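Endonuclease IV (Thermus thermophilus, PDB 3AAM) cleaves phosphodiester bonds at apurinic or apyrimidinic sites in DNA during base excision repair, and also has 3'-5' exonuclease activity. Local coordinates at residues A[72-77]-A[87-92]; A[119-124]-A[162-167]; A[24-29]-A[258-263]. One frame throughout, in Å; residues are numbered along the deposited sequence.

Interaction 1: A[72-77]-A[87-92]; sequences YLVNLG and VASLAD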
ATOM      1  N   TYR A  72      -8.359   5.866  -4.799  1.00 11.14           N
ATOM      2  CA  TYR A  72      -8.787   4.881  -5.777  1.00 11.01           C
ATOM      3  C   TYR A  72      -9.172   5.623  -7.055  1.00 10.90           C
ATOM      4  O   TYR A  72      -9.272   5.029  -8.128  1.00 10.97           O
ATOM      5  CB  TYR A  72      -9.990   4.101  -5.237  1.00 12.67           C
ATOM      6  CG  TYR A  72     -11.193   4.971  -4.942  1.00 11.74           C
ATOM      7  CD1 TYR A  72     -12.096   5.319  -5.947  1.00 12.84           C
ATOM      8  CD2 TYR A  72     -11.417   5.468  -3.659  1.00 14.56           C
ATOM      9  CE1 TYR A  72     -13.191   6.141  -5.680  1.00 13.88           C
ATOM     10  CE2 TYR A  72     -12.504   6.288  -3.381  1.00 13.15           C
ATOM     11  CZ  TYR A  72     -13.388   6.622  -4.395  1.00 14.11           C
ATOM     12  OH  TYR A  72     -14.469   7.431  -4.121  1.00 18.36           O
ATOM     13  N   LEU A  73      -9.385   6.931  -6.925  1.00  8.93           N
ATOM     14  CA  LEU A  73      -9.763   7.769  -8.056  1.00 10.30           C
ATOM     15  C   LEU A  73      -8.661   7.835  -9.099  1.00 10.29           C
ATOM     16  O   LEU A  73      -8.925   8.021 -10.284  1.00 11.17           O
ATOM     17  CB  LEU A  73     -10.076   9.194  -7.587  1.00  9.38           C
ATOM     18  CG  LEU A  73     -11.342   9.384  -6.756  1.00 10.15           C
ATOM     19  CD1 LEU A  73     -11.460  10.846  -6.346  1.00 11.86           C
ATOM     20  CD2 LEU A  73     -12.556   8.943  -7.565  1.00 11.77           C
ATOM     21  N   VAL A  74      -7.423   7.687  -8.652  1.00 10.42           N
ATOM     22  CA  VAL A  74      -6.292   7.757  -9.563  1.00  9.89           C
ATOM     23  C   VAL A  74      -6.268   6.604 -10.557  1.00  9.65           C
ATOM     24  O   VAL A  74      -6.278   5.436 -10.171  1.00 10.97           O
ATOM     25  CB  VAL A  74      -4.960   7.775  -8.781  1.00 10.90           C
ATOM     26  CG1 VAL A  74      -3.788   7.823  -9.750  1.00 10.07           C
ATOM     27  CG2 VAL A  74      -4.925   8.977  -7.855  1.00 11.02           C
ATOM     28  N   ASN A  75      -6.263   6.937 -11.844  1.00  9.32           N
ATOM     29  CA  ASN A  75      -6.194   5.923 -12.891  1.00  8.40           C
ATOM     30  C   ASN A  75      -5.130   6.336 -13.900  1.00  7.80           C
ATOM     31  O   ASN A  75      -5.405   7.060 -14.859  1.00  8.18           O
ATOM     32  CB  ASN A  75      -7.539   5.752 -13.599  1.00  9.98           C
ATOM     33  CG  ASN A  75      -7.493   4.664 -14.661  1.00 11.91           C
ATOM     34  OD1 ASN A  75      -6.468   4.005 -14.845  1.00 10.93           O
ATOM     35  ND2 ASN A  75      -8.604   4.471 -15.363  1.00 17.09           N
ATOM     36  N   LEU A  76      -3.909   5.868 -13.674  1.00  7.36           N
ATOM     37  CA  LEU A  76      -2.789   6.194 -14.543  1.00  8.48           C
ATOM     38  C   LEU A  76      -2.888   5.558 -15.925  1.00  7.84           C
ATOM     39  O   LEU A  76      -2.060   5.834 -16.790  1.00  8.85           O
ATOM     40  CB  LEU A  76      -1.480   5.770 -13.875  1.00  8.73           C
ATOM     41  CG  LEU A  76      -1.224   6.375 -12.491  1.00 10.02           C
ATOM     42  CD1 LEU A  76       0.004   5.708 -11.882  1.00 11.53           C
ATOM     43  CD2 LEU A  76      -1.037   7.886 -12.592  1.00 10.39           C
ATOM     44  N   GLY A  77      -3.903   4.724 -16.134  1.00  8.93           N
ATOM     45  CA  GLY A  77      -4.072   4.087 -17.429  1.00  8.59           C
ATOM     46  C   GLY A  77      -5.120   4.765 -18.295  1.00  7.85           C
ATOM     47  O   GLY A  77      -5.324   4.385 -19.448  1.00 10.42           O
ATOM     48  N   VAL A  87      -2.638  11.997 -12.646  1.00  9.15           N
ATOM     49  CA  VAL A  87      -1.214  12.295 -12.533  1.00  9.53           C
ATOM     50  C   VAL A  87      -0.995  13.425 -11.531  1.00  9.38           C
ATOM     51  O   VAL A  87      -0.122  13.341 -10.666  1.00 10.13           O
ATOM     52  CB  VAL A  87      -0.618  12.691 -13.907  1.00  9.78           C
ATOM     53  CG1 VAL A  87       0.780  13.268 -13.733  1.00 10.88           C
ATOM     54  CG2 VAL A  87      -0.565  11.465 -14.818  1.00  9.91           C
ATOM     55  N   ALA A  88      -1.796  14.481 -11.646  1.00  9.95           N
ATOM     56  CA  ALA A  88      -1.686  15.621 -10.743  1.00  9.55           C
ATOM     57  C   ALA A  88      -2.005  15.226  -9.302  1.00 10.25           C
ATOM     58  O   ALA A  88      -1.367  15.704  -8.365  1.00  9.26           O
ATOM     59  CB  ALA A  88      -2.620  16.742 -11.201  1.00 11.12           C
ATOM     60  N   SER A  89      -2.996  14.360  -9.119  1.00  9.28           N
ATOM     61  CA  SER A  89      -3.364  13.935  -7.772  1.00  9.62           C
ATOM     62  C   SER A  89      -2.247  13.114  -7.136  1.00  8.36           C
ATOM     63  O   SER A  89      -1.939  13.282  -5.952  1.00  7.42           O
ATOM     64  CB  SER A  89      -4.659  13.119  -7.803  1.00  9.65           C
ATOM     65  OG  SER A  89      -5.018  12.683  -6.503  1.00 13.08           O
ATOM     66  N   LEU A  90      -1.636  12.229  -7.923  1.00  7.72           N
ATOM     67  CA  LEU A  90      -0.552  11.399  -7.412  1.00  6.98           C
ATOM     68  C   LEU A  90       0.666  12.263  -7.098  1.00  8.01           C
ATOM     69  O   LEU A  90       1.394  11.990  -6.147  1.00  8.89           O
ATOM     70  CB  LEU A  90      -0.185  10.298  -8.415  1.00  7.36           C
ATOM     71  CG  LEU A  90       0.906   9.313  -7.969  1.00  6.93           C
ATOM     72  CD1 LEU A  90       0.517   8.637  -6.656  1.00  9.29           C
ATOM     73  CD2 LEU A  90       1.122   8.269  -9.053  1.00  8.63           C
ATOM     74  N   ALA A  91       0.882  13.309  -7.895  1.00  8.31           N
ATOM     75  CA  ALA A  91       2.009  14.207  -7.660  1.00  9.78           C
ATOM     76  C   ALA A  91       1.796  14.883  -6.311  1.00  8.53           C
ATOM     77  O   ALA A  91       2.744  15.094  -5.556  1.00  9.14           O
ATOM     78  CB  ALA A  91       2.094  15.249  -8.764  1.00  9.94           C
ATOM     79  N   ASP A  92       0.543  15.218  -6.012  1.00  9.75           N
ATOM     80  CA  ASP A  92       0.213  15.849  -4.739  1.00  9.73           C
ATOM     81  C   ASP A  92       0.546  14.894  -3.598  1.00  9.97           C
ATOM     82  O   ASP A  92       1.123  15.303  -2.593  1.00 10.60           O
ATOM     83  CB  ASP A  92      -1.272  16.227  -4.691  1.00 11.00           C
ATOM     84  CG  ASP A  92      -1.732  16.625  -3.295  1.00 12.24           C
ATOM     85  OD1 ASP A  92      -1.272  17.666  -2.779  1.00 13.29           O
ATOM     86  OD2 ASP A  92      -2.559  15.891  -2.715  1.00 14.01           O
TER
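Leu76 reaches from the loop 72-77 to the helix segment 87-92 with both of its methyls. CD1 lies 4.0 Å from Leu90 CD2, and CD2 lies 4.2 Å from Val87 CG2, so one leucine end touches two residues about one helical turn apart. The side chains of Leu76 and Leu90 meet at about a right angle. With CG anti to the carbonyl carbon (chi1 -57°), Leu76 carries both methyls to the helix although its CB does not face it. Val74 makes the second touch: its CG2 sits 3.9 Å from Ser89 OG, a van der Waals approach to a polar atom that is hydrogen-bonded to Lys36 NZ. All five touching residues are buried, and the two segments hide 207 Å² between them.

Several polar bonds also position the loop. Asn75, whose CB points away from the helix, folds back on its own backbone: Gly77 N donates to Asn75 OD1 at 3.0 Å, with an N-H...O angle of 148°. The donor stands above the carbonyl plane, 46° out of it, and this bond defines an Asx turn that bends the chain around Leu76. The same OD1 also accepts from Ser111 N, so two backbone amides grip it. Asn75 N bonds to Ser86 OG, which ties the loop to the preceding turn of the helix, while Val74 O bonds to His108 NE2.

Val74 and Leu90 both pack on Val107 of strand 104-107, so that loop, helix and strand share one apolar layer. The arrangement belongs to a beta-alpha unit of a TIM barrel: the loop leaving strand 66-69 folds down onto the N-terminal half of helix 82-100, the helix that follows it.

Interaction 2: A[119-124]-A[162-167]; sequences EGALKA and TPLQVC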
ATOM      1  N   GLU A 119       3.924   5.714 -18.142  1.00 11.07           N
ATOM      2  CA  GLU A 119       4.038   7.122 -18.502  1.00 10.75           C
ATOM      3  C   GLU A 119       3.462   7.989 -17.379  1.00 12.28           C
ATOM      4  O   GLU A 119       4.067   8.986 -16.977  1.00 12.35           O
ATOM      5  CB  GLU A 119       3.293   7.408 -19.814  1.00 11.45           C
ATOM      6  CG  GLU A 119       3.208   8.894 -20.139  1.00 14.51           C
ATOM      7  CD  GLU A 119       2.398   9.193 -21.381  1.00 14.37           C
ATOM      8  OE1 GLU A 119       1.468   8.417 -21.687  1.00 15.71           O
ATOM      9  OE2 GLU A 119       2.683  10.221 -22.042  1.00 16.86           O
ATOM     10  N   GLY A 120       2.298   7.597 -16.870  1.00 12.07           N
ATOM     11  CA  GLY A 120       1.667   8.345 -15.795  1.00 12.17           C
ATOM     12  C   GLY A 120       2.474   8.363 -14.507  1.00 11.67           C
ATOM     13  O   GLY A 120       2.639   9.414 -13.886  1.00 10.49           O
ATOM     14  N   ALA A 121       2.972   7.201 -14.094  1.00 10.10           N
ATOM     15  CA  ALA A 121       3.766   7.114 -12.873  1.00 10.98           C
ATOM     16  C   ALA A 121       4.995   8.010 -12.963  1.00 10.40           C
ATOM     17  O   ALA A 121       5.305   8.749 -12.029  1.00  9.62           O
ATOM     18  CB  ALA A 121       4.190   5.670 -12.626  1.00 11.82           C
ATOM     19  N   LEU A 122       5.696   7.945 -14.091  1.00 10.13           N
ATOM     20  CA  LEU A 122       6.891   8.761 -14.275  1.00 11.32           C
ATOM     21  C   LEU A 122       6.583  10.254 -14.301  1.00 10.44           C
ATOM     22  O   LEU A 122       7.346  11.055 -13.767  1.00 11.22           O
ATOM     23  CB  LEU A 122       7.615   8.347 -15.558  1.00 13.30           C
ATOM     24  CG  LEU A 122       8.302   6.981 -15.477  1.00 13.47           C
ATOM     25  CD1 LEU A 122       8.861   6.592 -16.836  1.00 15.66           C
ATOM     26  CD2 LEU A 122       9.410   7.039 -14.433  1.00 16.34           C
ATOM     27  N   LYS A 123       5.465  10.631 -14.918  1.00 10.76           N
ATOM     28  CA  LYS A 123       5.087  12.038 -14.989  1.00 10.94           C
ATOM     29  C   LYS A 123       4.787  12.592 -13.597  1.00 10.10           C
ATOM     30  O   LYS A 123       5.142  13.726 -13.286  1.00 10.84           O
ATOM     31  CB  LYS A 123       3.865  12.216 -15.900  1.00 11.17           C
ATOM     32  CG  LYS A 123       3.480  13.673 -16.150  1.00 13.22           C
ATOM     33  CD  LYS A 123       4.614  14.441 -16.811  1.00 16.90           C
ATOM     34  CE  LYS A 123       4.237  15.896 -17.049  1.00 19.95           C
ATOM     35  NZ  LYS A 123       5.345  16.655 -17.696  1.00 21.13           N
ATOM     36  N   ALA A 124       4.133  11.790 -12.762  1.00  9.11           N
ATOM     37  CA  ALA A 124       3.803  12.216 -11.406  1.00  9.96           C
ATOM     38  C   ALA A 124       5.081  12.470 -10.611  1.00 10.07           C
ATOM     39  O   ALA A 124       5.183  13.457  -9.881  1.00  9.89           O
ATOM     40  CB  ALA A 124       2.950  11.155 -10.712  1.00 10.47           C
ATOM     41  N   THR A 162      13.314   2.629 -13.719  1.00 15.16           N
ATOM     42  CA  THR A 162      12.654   3.706 -12.981  1.00 13.93           C
ATOM     43  C   THR A 162      12.962   3.511 -11.502  1.00 12.15           C
ATOM     44  O   THR A 162      13.501   2.477 -11.109  1.00 13.36           O
ATOM     45  CB  THR A 162      11.117   3.655 -13.117  1.00 13.34           C
ATOM     46  OG1 THR A 162      10.594   2.673 -12.208  1.00 13.18           O
ATOM     47  CG2 THR A 162      10.709   3.291 -14.534  1.00 15.17           C
ATOM     48  N   PRO A 163      12.636   4.508 -10.664  1.00 12.01           N
ATOM     49  CA  PRO A 163      12.892   4.384  -9.229  1.00 10.41           C
ATOM     50  C   PRO A 163      11.666   3.793  -8.529  1.00 11.30           C
ATOM     51  O   PRO A 163      11.595   3.762  -7.307  1.00 10.85           O
ATOM     52  CB  PRO A 163      13.160   5.821  -8.808  1.00  9.77           C
ATOM     53  CG  PRO A 163      12.195   6.581  -9.669  1.00 12.02           C
ATOM     54  CD  PRO A 163      12.357   5.912 -11.024  1.00 11.13           C
ATOM     55  N   LEU A 164      10.700   3.336  -9.320  1.00 10.02           N
ATOM     56  CA  LEU A 164       9.483   2.745  -8.774  1.00  9.05           C
ATOM     57  C   LEU A 164       9.780   1.397  -8.137  1.00  9.52           C
ATOM     58  O   LEU A 164      10.678   0.677  -8.570  1.00  8.61           O
ATOM     59  CB  LEU A 164       8.444   2.522  -9.875  1.00 11.08           C
ATOM     60  CG  LEU A 164       7.925   3.716 -10.678  1.00 10.79           C
ATOM     61  CD1 LEU A 164       7.083   3.224 -11.852  1.00 13.89           C
ATOM     62  CD2 LEU A 164       7.109   4.610  -9.768  1.00 15.02           C
ATOM     63  N   GLN A 165       9.025   1.070  -7.098  1.00  7.66           N
ATOM     64  CA  GLN A 165       9.160  -0.218  -6.450  1.00  6.94           C
ATOM     65  C   GLN A 165       7.772  -0.827  -6.365  1.00  6.20           C
ATOM     66  O   GLN A 165       6.813  -0.246  -6.869  1.00  7.85           O
ATOM     67  CB  GLN A 165       9.824  -0.086  -5.079  1.00  8.90           C
ATOM     68  CG  GLN A 165      11.325   0.159  -5.213  1.00 11.51           C
ATOM     69  CD  GLN A 165      12.062   0.112  -3.896  1.00 12.47           C
ATOM     70  OE1 GLN A 165      11.917  -0.837  -3.125  1.00 14.98           O
ATOM     71  NE2 GLN A 165      12.872   1.137  -3.632  1.00 15.83           N
ATOM     72  N   VAL A 166       7.655  -1.981  -5.721  1.00  7.29           N
ATOM     73  CA  VAL A 166       6.374  -2.673  -5.673  1.00  7.10           C
ATOM     74  C   VAL A 166       5.772  -2.930  -4.301  1.00  8.21           C
ATOM     75  O   VAL A 166       6.484  -3.118  -3.316  1.00  8.87           O
ATOM     76  CB  VAL A 166       6.506  -4.039  -6.409  1.00  9.40           C
ATOM     77  CG1 VAL A 166       5.265  -4.899  -6.186  1.00  9.91           C
ATOM     78  CG2 VAL A 166       6.738  -3.800  -7.890  1.00 10.08           C
ATOM     79  N   CYS A 167       4.442  -2.916  -4.256  1.00  7.49           N
ATOM     80  CA  CYS A 167       3.705  -3.239  -3.046  1.00  6.75           C
ATOM     81  C   CYS A 167       2.897  -4.486  -3.383  1.00  7.04           C
ATOM     82  O   CYS A 167       2.076  -4.476  -4.297  1.00  9.00           O
ATOM     83  CB  CYS A 167       2.743  -2.119  -2.641  1.00  6.22           C
ATOM     84  SG  CYS A 167       1.614  -2.625  -1.303  1.00  7.73           S
TER
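Leu122 and Thr162 have their CA atoms 7.8 Å apart, and Ala121 and Leu164 theirs 8.3 Å apart, a spacing that leaves side chains alone to join helix segment 119-124 to the chain entering strand 165-169. Ala121, whose CB points toward the other segment, meets Leu164 CD1 at 3.9 Å. One methyl against one methyl makes this buried half of the contact.

The more open half lies between Leu122 and Thr162, whose side chains cross at about a right angle. Leu122 CD2 is 4.0 Å from Thr162 CG2 and equally close to its CB, so the leucine methyl rests beside the CB-CG2 bond. At chi1 80°, OG1 lies between the backbone N and the carbonyl carbon, which turns the hydroxyl to the main chain and leaves CG2 for the helix. Leu164 N donates to Thr162 OG1 at 3.0 Å with an N-H...O angle of 152°, an ST turn, and OG1 also bonds to Val159 O. With an alanine at Thr162, Leu164 N and Val159 O would probably lose their shared hydroxyl partner, and a gap would probably open beside Leu122 CD2.

Helix 114-128, in the outer layer of the TIM barrel, thus packs on the chain entering a strand of the inner parallel sheet. There strand 165-169 runs between strands 135-139 and 202-208, while Leu125 extends the helix's packing onto Pro163 and Leu164, and Ala124 lies against Leu90 of helix 82-100.

Interaction 3: A[24-29]-A[258-263]; sequences TALGLT and WNLRVF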
ATOM      1  N   THR A  24       0.487   4.975  17.940  1.00  9.66           N
ATOM      2  CA  THR A  24       1.160   4.741  19.210  1.00 11.00           C
ATOM      3  C   THR A  24       0.197   4.145  20.230  1.00 11.14           C
ATOM      4  O   THR A  24       0.544   3.217  20.963  1.00 11.82           O
ATOM      5  CB  THR A  24       1.733   6.048  19.793  1.00 11.94           C
ATOM      6  OG1 THR A  24       2.679   6.603  18.873  1.00 12.38           O
ATOM      7  CG2 THR A  24       2.426   5.778  21.126  1.00 13.34           C
ATOM      8  N   ALA A  25      -1.018   4.680  20.263  1.00  9.57           N
ATOM      9  CA  ALA A  25      -2.032   4.218  21.206  1.00 10.06           C
ATOM     10  C   ALA A  25      -2.414   2.758  20.971  1.00 10.97           C
ATOM     11  O   ALA A  25      -2.617   1.996  21.923  1.00 11.12           O
ATOM     12  CB  ALA A  25      -3.266   5.110  21.114  1.00  9.26           C
ATOM     13  N   LEU A  26      -2.511   2.368  19.702  1.00  9.64           N
ATOM     14  CA  LEU A  26      -2.867   0.997  19.355  1.00  9.34           C
ATOM     15  C   LEU A  26      -1.689   0.042  19.494  1.00  9.16           C
ATOM     16  O   LEU A  26      -1.877  -1.170  19.586  1.00 10.15           O
ATOM     17  CB  LEU A  26      -3.383   0.933  17.918  1.00 10.06           C
ATOM     18  CG  LEU A  26      -4.758   1.533  17.635  1.00  9.77           C
ATOM     19  CD1 LEU A  26      -5.018   1.529  16.133  1.00 12.39           C
ATOM     20  CD2 LEU A  26      -5.818   0.722  18.375  1.00 13.10           C
ATOM     21  N   GLY A  27      -0.477   0.586  19.499  1.00  9.10           N
ATOM     22  CA  GLY A  27       0.701  -0.252  19.605  1.00  8.64           C
ATOM     23  C   GLY A  27       1.143  -0.788  18.253  1.00  7.80           C
ATOM     24  O   GLY A  27       1.762  -1.847  18.173  1.00  7.97           O
ATOM     25  N   LEU A  28       0.819  -0.067  17.186  1.00  7.55           N
ATOM     26  CA  LEU A  28       1.213  -0.490  15.841  1.00  6.89           C
ATOM     27  C   LEU A  28       2.700  -0.222  15.641  1.00  8.07           C
ATOM     28  O   LEU A  28       3.286   0.602  16.342  1.00 10.05           O
ATOM     29  CB  LEU A  28       0.445   0.299  14.775  1.00  6.62           C
ATOM     30  CG  LEU A  28      -1.076   0.350  14.850  1.00  6.80           C
ATOM     31  CD1 LEU A  28      -1.606   1.110  13.646  1.00  8.27           C
ATOM     32  CD2 LEU A  28      -1.645  -1.058  14.876  1.00  6.14           C
ATOM     33  N   THR A  29       3.316  -0.917  14.687  1.00  7.78           N
ATOM     34  CA  THR A  29       4.728  -0.682  14.416  1.00  7.66           C
ATOM     35  C   THR A  29       4.936  -0.142  13.004  1.00  8.28           C
ATOM     36  O   THR A  29       6.057  -0.079  12.497  1.00  9.06           O
ATOM     37  CB  THR A  29       5.587  -1.946  14.661  1.00  9.77           C
ATOM     38  OG1 THR A  29       5.030  -3.069  13.973  1.00 10.54           O
ATOM     39  CG2 THR A  29       5.641  -2.253  16.159  1.00  8.18           C
ATOM     40  N   TRP A 258      -9.414  -7.708  16.992  1.00  7.94           N
ATOM     41  CA  TRP A 258      -9.301  -8.996  16.309  1.00  7.18           C
ATOM     42  C   TRP A 258      -8.010  -9.057  15.495  1.00  6.97           C
ATOM     43  O   TRP A 258      -7.191  -9.964  15.659  1.00  7.75           O
ATOM     44  CB  TRP A 258     -10.514  -9.201  15.385  1.00  8.72           C
ATOM     45  CG  TRP A 258     -10.452 -10.431  14.502  1.00  9.17           C
ATOM     46  CD1 TRP A 258      -9.618 -10.639  13.436  1.00  8.81           C
ATOM     47  CD2 TRP A 258     -11.263 -11.610  14.609  1.00  9.45           C
ATOM     48  NE1 TRP A 258      -9.859 -11.871  12.876  1.00  8.63           N
ATOM     49  CE2 TRP A 258     -10.862 -12.489  13.576  1.00  8.86           C
ATOM     50  CE3 TRP A 258     -12.288 -12.011  15.478  1.00 10.60           C
ATOM     51  CZ2 TRP A 258     -11.448 -13.745  13.389  1.00  8.49           C
ATOM     52  CZ3 TRP A 258     -12.870 -13.262  15.291  1.00  9.69           C
ATOM     53  CH2 TRP A 258     -12.447 -14.112  14.253  1.00  8.87           C
ATOM     54  N   ASN A 259      -7.829  -8.082  14.615  1.00  6.04           N
ATOM     55  CA  ASN A 259      -6.647  -8.058  13.773  1.00  5.16           C
ATOM     56  C   ASN A 259      -5.340  -7.947  14.542  1.00  5.85           C
ATOM     57  O   ASN A 259      -4.361  -8.595  14.187  1.00  6.27           O
ATOM     58  CB  ASN A 259      -6.780  -6.931  12.751  1.00  5.76           C
ATOM     59  CG  ASN A 259      -7.873  -7.207  11.736  1.00  4.98           C
ATOM     60  OD1 ASN A 259      -8.691  -6.339  11.425  1.00  8.38           O
ATOM     61  ND2 ASN A 259      -7.889  -8.427  11.207  1.00  5.02           N
ATOM     62  N   LEU A 260      -5.305  -7.127  15.588  1.00  7.51           N
ATOM     63  CA  LEU A 260      -4.081  -6.990  16.369  1.00  7.03           C
ATOM     64  C   LEU A 260      -3.747  -8.288  17.099  1.00  7.09           C
ATOM     65  O   LEU A 260      -2.581  -8.667  17.211  1.00  6.93           O
ATOM     66  CB  LEU A 260      -4.204  -5.832  17.365  1.00  7.39           C
ATOM     67  CG  LEU A 260      -4.203  -4.442  16.722  1.00  8.86           C
ATOM     68  CD1 LEU A 260      -4.467  -3.381  17.773  1.00 11.74           C
ATOM     69  CD2 LEU A 260      -2.864  -4.200  16.034  1.00  9.01           C
ATOM     70  N   ARG A 261      -4.769  -8.979  17.592  1.00  7.93           N
ATOM     71  CA  ARG A 261      -4.535 -10.237  18.285  1.00  7.69           C
ATOM     72  C   ARG A 261      -3.954 -11.273  17.322  1.00  6.64           C
ATOM     73  O   ARG A 261      -3.085 -12.055  17.699  1.00  7.50           O
ATOM     74  CB  ARG A 261      -5.836 -10.730  18.933  1.00  6.52           C
ATOM     75  CG  ARG A 261      -6.122 -10.035  20.273  1.00  9.04           C
ATOM     76  CD  ARG A 261      -7.592 -10.107  20.653  1.00  9.62           C
ATOM     77  NE  ARG A 261      -8.082 -11.482  20.688  1.00  9.93           N
ATOM     78  CZ  ARG A 261      -7.961 -12.306  21.725  1.00 11.70           C
ATOM     79  NH1 ARG A 261      -7.363 -11.905  22.838  1.00 10.93           N
ATOM     80  NH2 ARG A 261      -8.438 -13.539  21.643  1.00 11.59           N
ATOM     81  N   VAL A 262      -4.406 -11.264  16.072  1.00  6.55           N
ATOM     82  CA  VAL A 262      -3.872 -12.211  15.096  1.00  5.83           C
ATOM     83  C   VAL A 262      -2.436 -11.824  14.697  1.00  8.37           C
ATOM     84  O   VAL A 262      -1.551 -12.674  14.662  1.00  6.15           O
ATOM     85  CB  VAL A 262      -4.782 -12.293  13.853  1.00  6.39           C
ATOM     86  CG1 VAL A 262      -4.180 -13.254  12.830  1.00  7.03           C
ATOM     87  CG2 VAL A 262      -6.170 -12.782  14.270  1.00  4.80           C
ATOM     88  N   PHE A 263      -2.202 -10.544  14.411  1.00  7.50           N
ATOM     89  CA  PHE A 263      -0.864 -10.078  14.041  1.00  7.83           C
ATOM     90  C   PHE A 263       0.134 -10.440  15.128  1.00  7.61           C
ATOM     91  O   PHE A 263       1.206 -10.964  14.857  1.00  7.83           O
ATOM     92  CB  PHE A 263      -0.826  -8.550  13.880  1.00  8.62           C
ATOM     93  CG  PHE A 263      -1.010  -8.067  12.469  1.00  8.01           C
ATOM     94  CD1 PHE A 263      -0.219  -8.556  11.435  1.00  7.82           C
ATOM     95  CD2 PHE A 263      -1.941  -7.069  12.187  1.00  8.03           C
ATOM     96  CE1 PHE A 263      -0.353  -8.049  10.136  1.00  8.24           C
ATOM     97  CE2 PHE A 263      -2.085  -6.556  10.894  1.00  7.28           C
ATOM     98  CZ  PHE A 263      -1.291  -7.044   9.871  1.00  6.91           C
TER
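Leu260 pushes its branched end against Leu28, CD2 to CD2 at 3.6 Å, and sets its other methyl against Leu26. This joins the first and last helices of the TIM barrel, for segment 24-29 covers the end of helix 15-26 and the turn behind it, while 258-263 belongs to helix 253-267. Because the nearest CA atoms, those of Leu28 and Leu260, are 8.4 Å apart, the interface is bridged by the end of Leu260, which meets a methyl of Leu28 and, at Leu26, the carbonyl oxygen as well as the side chain. It buries a modest 117 Å².

Within 258-263, Leu260 alone touches 24-29. Its CB points toward the turn; chi1 of -71° sets CG beside the backbone N, and the side chain then runs out until its two methyls divide between the two leucines. It crosses Leu28 at about a right angle. The CB of Leu28 does not aim at the helix, but chi1 of -53° with an extended chi2 brings CD2 to it.

The turn that places Leu26 and Leu28 is a Schellman motif. Gly27, at the C-prime position, has a positive phi of 85°, where any side chain would collide with the carbonyl oxygen of Leu26, which accounts for a glycine at this position. Leu28 N returns to Ala23 O, and Gly27 N makes a weak bond to Thr24 O.

Strand 3-6 adjoins the leucines: Phe6 touches Leu28 and Leu260, and Tyr4 also packs on Leu260. Arg264, one turn further along helix 253-267, hydrogen-bonds through NH2 to the Leu26 carbonyl and so adds a polar tie beside the apolar one. That same Leu26 O lies 3.9 Å from Leu260 CD1, and Leu26 CD2 approaches this methyl at 4.4 Å.

From the N terminus, the chain first passes through 24-29, whose partner arrives only at 258-263, so interaction 3 closes a loop of 228 intervening residues and brings the two ends of the barrel together. Interactions 1 and 2 are nested inside it, in series: interaction 1 ties the loop after strand 66-69 to helix 82-100 across nine residues, and is complete before interaction 2 ties helix 114-128 to the chain entering strand 165-169. These two nevertheless touch, their centres 11 Å apart, where helices 82-100 and 114-128 pack, as in Val87 CG1 to Lys123 CG at 3.6 Å. Interaction 3 lies across the chain's centre, about 30 Å from interaction 1 and 31 Å from interaction 2, centre to centre.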